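Local coordinates for protein exoribonuclease II, mitochondrial (Candida glabrata, PDB 6F3H) that probably degrades mitochondrial RNA in the 3'-to-5' direction as a metal-dependent exoribonuclease, the nuclease component of the mtEXO degradosome, at residues Tyr462-Val467 with Arg747-Tyr752; Asp301-Asn306 with Ser351-Gly356. The protein carries 1 engineered substitution. All coordinates share one frame; numbering follows the deposited sequence.

Contact 2 comes first along the chain and closes before contact 1 opens. Their centres lie about 12 Å apart. Helix 725-761 joins them: its residues 747-752 form one half of contact 1, while the loop 351-356 of contact 2 packs on the same helix, with Ile354 against Phe745 and His748. Asn352 ties the two together, since its ND2 probably hydrogen-bonds to Asp465 OD2 at 3.1 Å. The end of helix 293-303, the loop 351-356, helix 725-761 and the segment 462-467 thus follow one another through the fold. This row links the RNB domain, through the strand-turn segment whose Tyr462 touches the RNA base, to the more N-terminal helical part of the chain.

Contact 1. Residues Tyr462-Val467 with Arg747-Tyr752; sequences YLPDLV and RHSSTY. With nucleotides of chain C.
Tyr462 does not touch the helix; its ring meets RNA instead. One face of its ring lies under the cytosine of C6 of chain C, whose C2 sits 3.8 Å above the plane, over the ring centre. The closest pair is Tyr462 CD2 and base N3, 3.4 Å apart. The carbonyl of Tyr462 accepts a bond from Gln746 NE2, one residue ahead of segment 747-752. Leu463 then swings one methyl toward the helix, and its CD2 rests 4.2 Å from Ser749 CB. Pro464 points toward the helix. The CG-CD edge of its ring lies against the Ser750 hydroxyl, with CG 3.3 Å from Ser750 OG. Asp465 makes the polar link. Ser749 OG, anti to its backbone N (chi1 -176°), reaches out from the helix and donates to Asp465 OD1 over 2.8 Å. The hydroxyl comes from above the carboxylate plane, 26° out of it. Trp753 NE1, one helical turn further on, gives the same OD1 a second bond. Two donors therefore grip one oxygen, which would favour a charged carboxylate. Leu466 closes the turn: Leu463 N donates to Leu466 O at 2.8 Å, and a weaker bond runs from Leu466 N to Leu463 O. The arrangement is a beta turn between strands 461-462 and 467-468, with Pro464 and Asp465 at its corner, set against the side of a long helix in an RNB-family exoribonuclease.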
loop_
_atom_site.group_PDB
_atom_site.type_symbol
_atom_site.label_atom_id
_atom_site.label_comp_id
_atom_site.label_asym_id
_atom_site.label_seq_id
_atom_site.Cartn_x
_atom_site.Cartn_y
_atom_site.Cartn_z
ATOM N N TYR A 462 2.474 -9.900 -0.917
ATOM C CA TYR A 462 3.301 -10.444 -1.987
ATOM C C TYR A 462 4.633 -9.705 -1.976
ATOM O O TYR A 462 4.676 -8.504 -2.258
ATOM C CB TYR A 462 2.619 -10.291 -3.347
ATOM C CG TYR A 462 1.310 -11.063 -3.548
ATOM C CD1 TYR A 462 1.296 -12.447 -3.683
ATOM C CD2 TYR A 462 0.094 -10.397 -3.639
ATOM C CE1 TYR A 462 0.106 -13.142 -3.874
ATOM C CE2 TYR A 462 -1.092 -11.080 -3.823
ATOM C CZ TYR A 462 -1.086 -12.451 -3.946
ATOM O OH TYR A 462 -2.282 -13.128 -4.131
ATOM N N LEU A 463 5.713 -10.411 -1.649
ATOM C CA LEU A 463 7.060 -9.851 -1.626
ATOM C C LEU A 463 8.057 -10.749 -2.346
ATOM O O LEU A 463 7.908 -11.974 -2.333
ATOM C CB LEU A 463 7.526 -9.660 -0.186
ATOM C CG LEU A 463 6.868 -8.534 0.579
ATOM C CD1 LEU A 463 7.232 -8.730 2.003
ATOM C CD2 LEU A 463 7.405 -7.203 0.099
ATOM N N PRO A 464 9.104 -10.173 -2.959
ATOM C CA PRO A 464 10.122 -11.008 -3.629
ATOM C C PRO A 464 10.652 -12.107 -2.750
ATOM O O PRO A 464 11.100 -13.145 -3.251
ATOM C CB PRO A 464 11.236 -10.008 -3.961
ATOM C CG PRO A 464 10.563 -8.716 -4.030
ATOM C CD PRO A 464 9.470 -8.750 -2.994
ATOM N N ASP A 465 10.638 -11.884 -1.443
ATOM C CA ASP A 465 11.111 -12.869 -0.491
ATOM C C ASP A 465 10.069 -13.943 -0.236
ATOM O O ASP A 465 10.414 -15.117 -0.090
ATOM C CB ASP A 465 11.499 -12.181 0.816
ATOM C CG ASP A 465 12.572 -11.117 0.625
ATOM O OD1 ASP A 465 12.245 -10.086 0.000
ATOM O OD2 ASP A 465 13.724 -11.303 1.101
ATOM N N LEU A 466 8.799 -13.569 -0.140
ATOM C CA LEU A 466 7.805 -14.487 0.401
ATOM C C LEU A 466 6.403 -13.993 0.082
ATOM O O LEU A 466 6.214 -12.907 -0.467
ATOM C CB LEU A 466 7.970 -14.639 1.907
ATOM C CG LEU A 466 7.162 -13.565 2.632
ATOM C CD1 LEU A 466 6.916 -13.964 4.064
ATOM C CD2 LEU A 466 7.840 -12.202 2.546
ATOM N N VAL A 467 5.411 -14.811 0.442
ATOM C CA VAL A 467 4.005 -14.454 0.306
ATOM C C VAL A 467 3.241 -14.831 1.577
ATOM O O VAL A 467 3.485 -15.892 2.158
ATOM C CB VAL A 467 3.398 -15.141 -0.929
ATOM C CG1 VAL A 467 1.992 -14.629 -1.172
ATOM C CG2 VAL A 467 4.300 -14.934 -2.170
ATOM N N ARG A 747 8.120 -1.732 -1.961
ATOM C CA ARG A 747 9.216 -0.908 -2.466
ATOM C C ARG A 747 10.471 -1.112 -1.647
ATOM O O ARG A 747 11.572 -1.206 -2.195
ATOM C CB ARG A 747 8.838 0.578 -2.455
ATOM N N HIS A 748 10.337 -1.240 -0.340
ATOM C CA HIS A 748 11.551 -1.262 0.453
ATOM C C HIS A 748 12.351 -2.532 0.203
ATOM O O HIS A 748 13.563 -2.472 -0.016
ATOM C CB HIS A 748 11.241 -1.067 1.925
ATOM C CG HIS A 748 12.399 -0.501 2.667
ATOM N ND1 HIS A 748 13.056 0.634 2.241
ATOM C CD2 HIS A 748 13.039 -0.913 3.786
ATOM C CE1 HIS A 748 14.054 0.897 3.065
ATOM N NE2 HIS A 748 14.064 -0.023 4.015
ATOM N N SER A 749 11.688 -3.689 0.212
ATOM C CA SER A 749 12.385 -4.952 -0.023
ATOM C C SER A 749 12.978 -5.049 -1.420
ATOM O O SER A 749 14.120 -5.488 -1.598
ATOM C CB SER A 749 11.432 -6.114 0.163
ATOM O OG SER A 749 12.173 -7.303 0.008
ATOM N N SER A 750 12.204 -4.689 -2.428
ATOM C CA SER A 750 12.712 -4.795 -3.781
ATOM C C SER A 750 13.887 -3.868 -3.985
ATOM O O SER A 750 14.884 -4.239 -4.609
ATOM C CB SER A 750 11.592 -4.497 -4.755
ATOM O OG SER A 750 10.558 -5.465 -4.637
ATOM N N THR A 751 13.791 -2.654 -3.464
ATOM C CA THR A 751 14.950 -1.768 -3.399
ATOM C C THR A 751 16.139 -2.449 -2.746
ATOM O O THR A 751 17.262 -2.379 -3.252
ATOM C CB THR A 751 14.598 -0.515 -2.655
ATOM O OG1 THR A 751 13.472 0.079 -3.298
ATOM C CG2 THR A 751 15.721 0.404 -2.735
ATOM N N TYR A 752 15.919 -3.076 -1.585
ATOM C CA TYR A 752 17.026 -3.734 -0.910
ATOM C C TYR A 752 17.718 -4.667 -1.866
ATOM O O TYR A 752 18.943 -4.661 -1.965
ATOM C CB TYR A 752 16.530 -4.499 0.312
ATOM C CG TYR A 752 17.505 -5.512 0.903
ATOM C CD1 TYR A 752 18.680 -5.106 1.533
ATOM C CD2 TYR A 752 17.231 -6.867 0.878
ATOM C CE1 TYR A 752 19.559 -6.037 2.103
ATOM C CE2 TYR A 752 18.111 -7.800 1.444
ATOM C CZ TYR A 752 19.256 -7.391 2.042
ATOM O OH TYR A 752 20.042 -8.395 2.559
ATOM P P C C 6 -5.291 -13.228 -9.791
ATOM O OP1 C C 6 -5.983 -14.523 -9.746
ATOM O OP2 C C 6 -5.895 -12.017 -9.212
ATOM O "O5'" C C 6 -3.891 -13.527 -9.133
ATOM C "C5'" C C 6 -3.039 -14.498 -9.720
ATOM C "C4'" C C 6 -1.648 -14.467 -9.130
ATOM O "O4'" C C 6 -0.926 -13.276 -9.544
ATOM C "C3'" C C 6 -1.541 -14.417 -7.623
ATOM O "O3'" C C 6 -1.824 -15.647 -6.993
ATOM C "C2'" C C 6 -0.105 -13.997 -7.455
ATOM O "O2'" C C 6 0.717 -15.078 -7.831
ATOM C "C1'" C C 6 0.017 -12.943 -8.554
ATOM N N1 C C 6 -0.226 -11.567 -8.035
ATOM C C2 C C 6 0.863 -10.882 -7.443
ATOM O O2 C C 6 1.970 -11.418 -7.401
ATOM N N3 C C 6 0.760 -9.643 -6.921
ATOM C C4 C C 6 -0.418 -9.062 -6.960
ATOM N N4 C C 6 -0.474 -7.831 -6.441
ATOM C C5 C C 6 -1.554 -9.714 -7.548
ATOM C C6 C C 6 -1.432 -10.947 -8.057
#

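Contact 2. Residues Asp301-Asn306 with Ser351-Gly356; sequences DYAAGN and SNFILG
Helix 293-303 gives way to a Schellman motif at Gly305, whose phi of 87° turns the chain out of the helix. Two backbone bonds fold back into the last turn: Asn306 N to Asp301 O at 3.0 Å and Gly305 N to Tyr302 O at 2.9 Å. Opposite runs the loop 351-356, which tightens into a 3-10 turn, with Gly356 N donating to Phe353 O. The backbones come close where Ala304 CA lies 4.4 Å from Ile354 CA. Small side chains allow this. Ala303 CB touches Phe353 CB at 3.9 Å, just where the phenyl group leaves the backbone, and the ring itself runs on toward Leu341 and Val342 of helix 334-343. Ala304 CB packs against the loop backbone, touching both Phe353 O and Gly356 C. Ile354 turns its side chain the other way, onto helix 725-761. Asn306 supplies the polar link, and its amide is held at both ends. OD1 accepts from Trp358 N, two residues past Gly356 in the same loop. ND2 makes a weak bond back to Asp301 OD1. It also donates to Gly356 O at 3.2 Å, nearly straight at 173° and in its own amide plane, but from above the plane of the carbonyl.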
loop_
_atom_site.group_PDB
_atom_site.type_symbol
_atom_site.label_atom_id
_atom_site.label_comp_id
_atom_site.label_asym_id
_atom_site.label_seq_id
_atom_site.Cartn_x
_atom_site.Cartn_y
_atom_site.Cartn_z
ATOM N N ASP A 301 16.413 -4.918 15.621
ATOM C CA ASP A 301 15.336 -3.945 15.598
ATOM C C ASP A 301 15.741 -2.664 14.878
ATOM O O ASP A 301 14.873 -1.933 14.404
ATOM C CB ASP A 301 14.867 -3.649 17.027
ATOM C CG ASP A 301 13.957 -4.741 17.582
ATOM O OD1 ASP A 301 13.355 -5.443 16.758
ATOM O OD2 ASP A 301 13.798 -4.891 18.815
ATOM N N TYR A 302 17.030 -2.377 14.748
ATOM C CA TYR A 302 17.394 -1.188 13.985
ATOM C C TYR A 302 17.364 -1.453 12.482
ATOM O O TYR A 302 16.719 -0.713 11.739
ATOM C CB TYR A 302 18.768 -0.680 14.424
ATOM C CG TYR A 302 19.061 0.740 13.990
ATOM C CD1 TYR A 302 18.702 1.827 14.775
ATOM C CD2 TYR A 302 19.683 0.995 12.781
ATOM C CE1 TYR A 302 18.962 3.131 14.357
ATOM C CE2 TYR A 302 19.948 2.287 12.357
ATOM C CZ TYR A 302 19.587 3.348 13.143
ATOM O OH TYR A 302 19.861 4.620 12.694
ATOM N N ALA A 303 18.026 -2.521 12.023
ATOM C CA ALA A 303 18.064 -2.843 10.593
ATOM C C ALA A 303 16.674 -3.050 10.019
ATOM O O ALA A 303 16.413 -2.700 8.861
ATOM C CB ALA A 303 18.902 -4.090 10.353
ATOM N N ALA A 304 15.786 -3.672 10.793
ATOM C CA ALA A 304 14.420 -3.911 10.375
ATOM C C ALA A 304 13.585 -2.647 10.307
ATOM O O ALA A 304 12.520 -2.669 9.691
ATOM C CB ALA A 304 13.784 -4.888 11.336
ATOM N N GLY A 305 14.046 -1.547 10.888
ATOM C CA GLY A 305 13.300 -0.302 10.888
ATOM C C GLY A 305 12.310 -0.133 12.015
ATOM O O GLY A 305 11.464 0.765 11.944
ATOM N N ASN A 306 12.396 -0.958 13.058
ATOM C CA ASN A 306 11.452 -0.891 14.166
ATOM C C ASN A 306 11.762 0.211 15.171
ATOM O O ASN A 306 10.846 0.723 15.818
ATOM C CB ASN A 306 11.440 -2.212 14.908
ATOM C CG ASN A 306 10.829 -3.312 14.117
ATOM O OD1 ASN A 306 9.876 -3.113 13.360
ATOM N ND2 ASN A 306 11.388 -4.496 14.267
ATOM N N SER A 351 20.019 -12.549 4.247
ATOM C CA SER A 351 19.378 -12.016 5.424
ATOM C C SER A 351 18.697 -10.739 4.988
ATOM O O SER A 351 19.337 -9.694 4.867
ATOM C CB SER A 351 20.369 -11.787 6.542
ATOM O OG SER A 351 20.825 -13.048 6.987
ATOM N N ASN A 352 17.423 -10.846 4.714
ATOM C CA ASN A 352 16.647 -9.646 4.553
ATOM C C ASN A 352 16.061 -9.367 5.918
ATOM O O ASN A 352 15.219 -10.117 6.414
ATOM C CB ASN A 352 15.568 -9.796 3.504
ATOM C CG ASN A 352 14.971 -8.481 3.169
ATOM O OD1 ASN A 352 15.387 -7.462 3.718
ATOM N ND2 ASN A 352 13.983 -8.472 2.293
ATOM N N PHE A 353 16.492 -8.277 6.506
ATOM C CA PHE A 353 16.071 -7.934 7.846
ATOM C C PHE A 353 14.791 -7.131 7.871
ATOM O O PHE A 353 14.144 -7.064 8.915
ATOM C CB PHE A 353 17.156 -7.118 8.529
ATOM C CG PHE A 353 18.409 -7.872 8.784
ATOM C CD1 PHE A 353 18.465 -8.820 9.783
ATOM C CD2 PHE A 353 19.531 -7.632 8.022
ATOM C CE1 PHE A 353 19.608 -9.514 10.022
ATOM C CE2 PHE A 353 20.680 -8.322 8.259
ATOM C CZ PHE A 353 20.717 -9.266 9.266
ATOM N N ILE A 354 14.444 -6.490 6.758
ATOM C CA ILE A 354 13.158 -5.831 6.609
ATOM C C ILE A 354 12.053 -6.772 7.030
ATOM O O ILE A 354 10.998 -6.349 7.520
ATOM C CB ILE A 354 13.002 -5.393 5.146
ATOM C CG1 ILE A 354 14.232 -4.587 4.727
ATOM C CG2 ILE A 354 11.734 -4.603 4.949
ATOM C CD1 ILE A 354 14.277 -4.287 3.256
ATOM N N LEU A 355 12.281 -8.064 6.866
ATOM C CA LEU A 355 11.277 -9.036 7.240
ATOM C C LEU A 355 11.010 -9.024 8.728
ATOM O O LEU A 355 9.976 -9.525 9.168
ATOM C CB LEU A 355 11.741 -10.416 6.794
ATOM C CG LEU A 355 12.206 -10.294 5.342
ATOM C CD1 LEU A 355 12.744 -11.602 4.814
ATOM C CD2 LEU A 355 11.050 -9.794 4.482
ATOM N N GLY A 356 11.907 -8.467 9.512
ATOM C CA GLY A 356 11.668 -8.303 10.923
ATOM C C GLY A 356 10.766 -7.152 11.298
ATOM O O GLY A 356 10.487 -6.960 12.483
#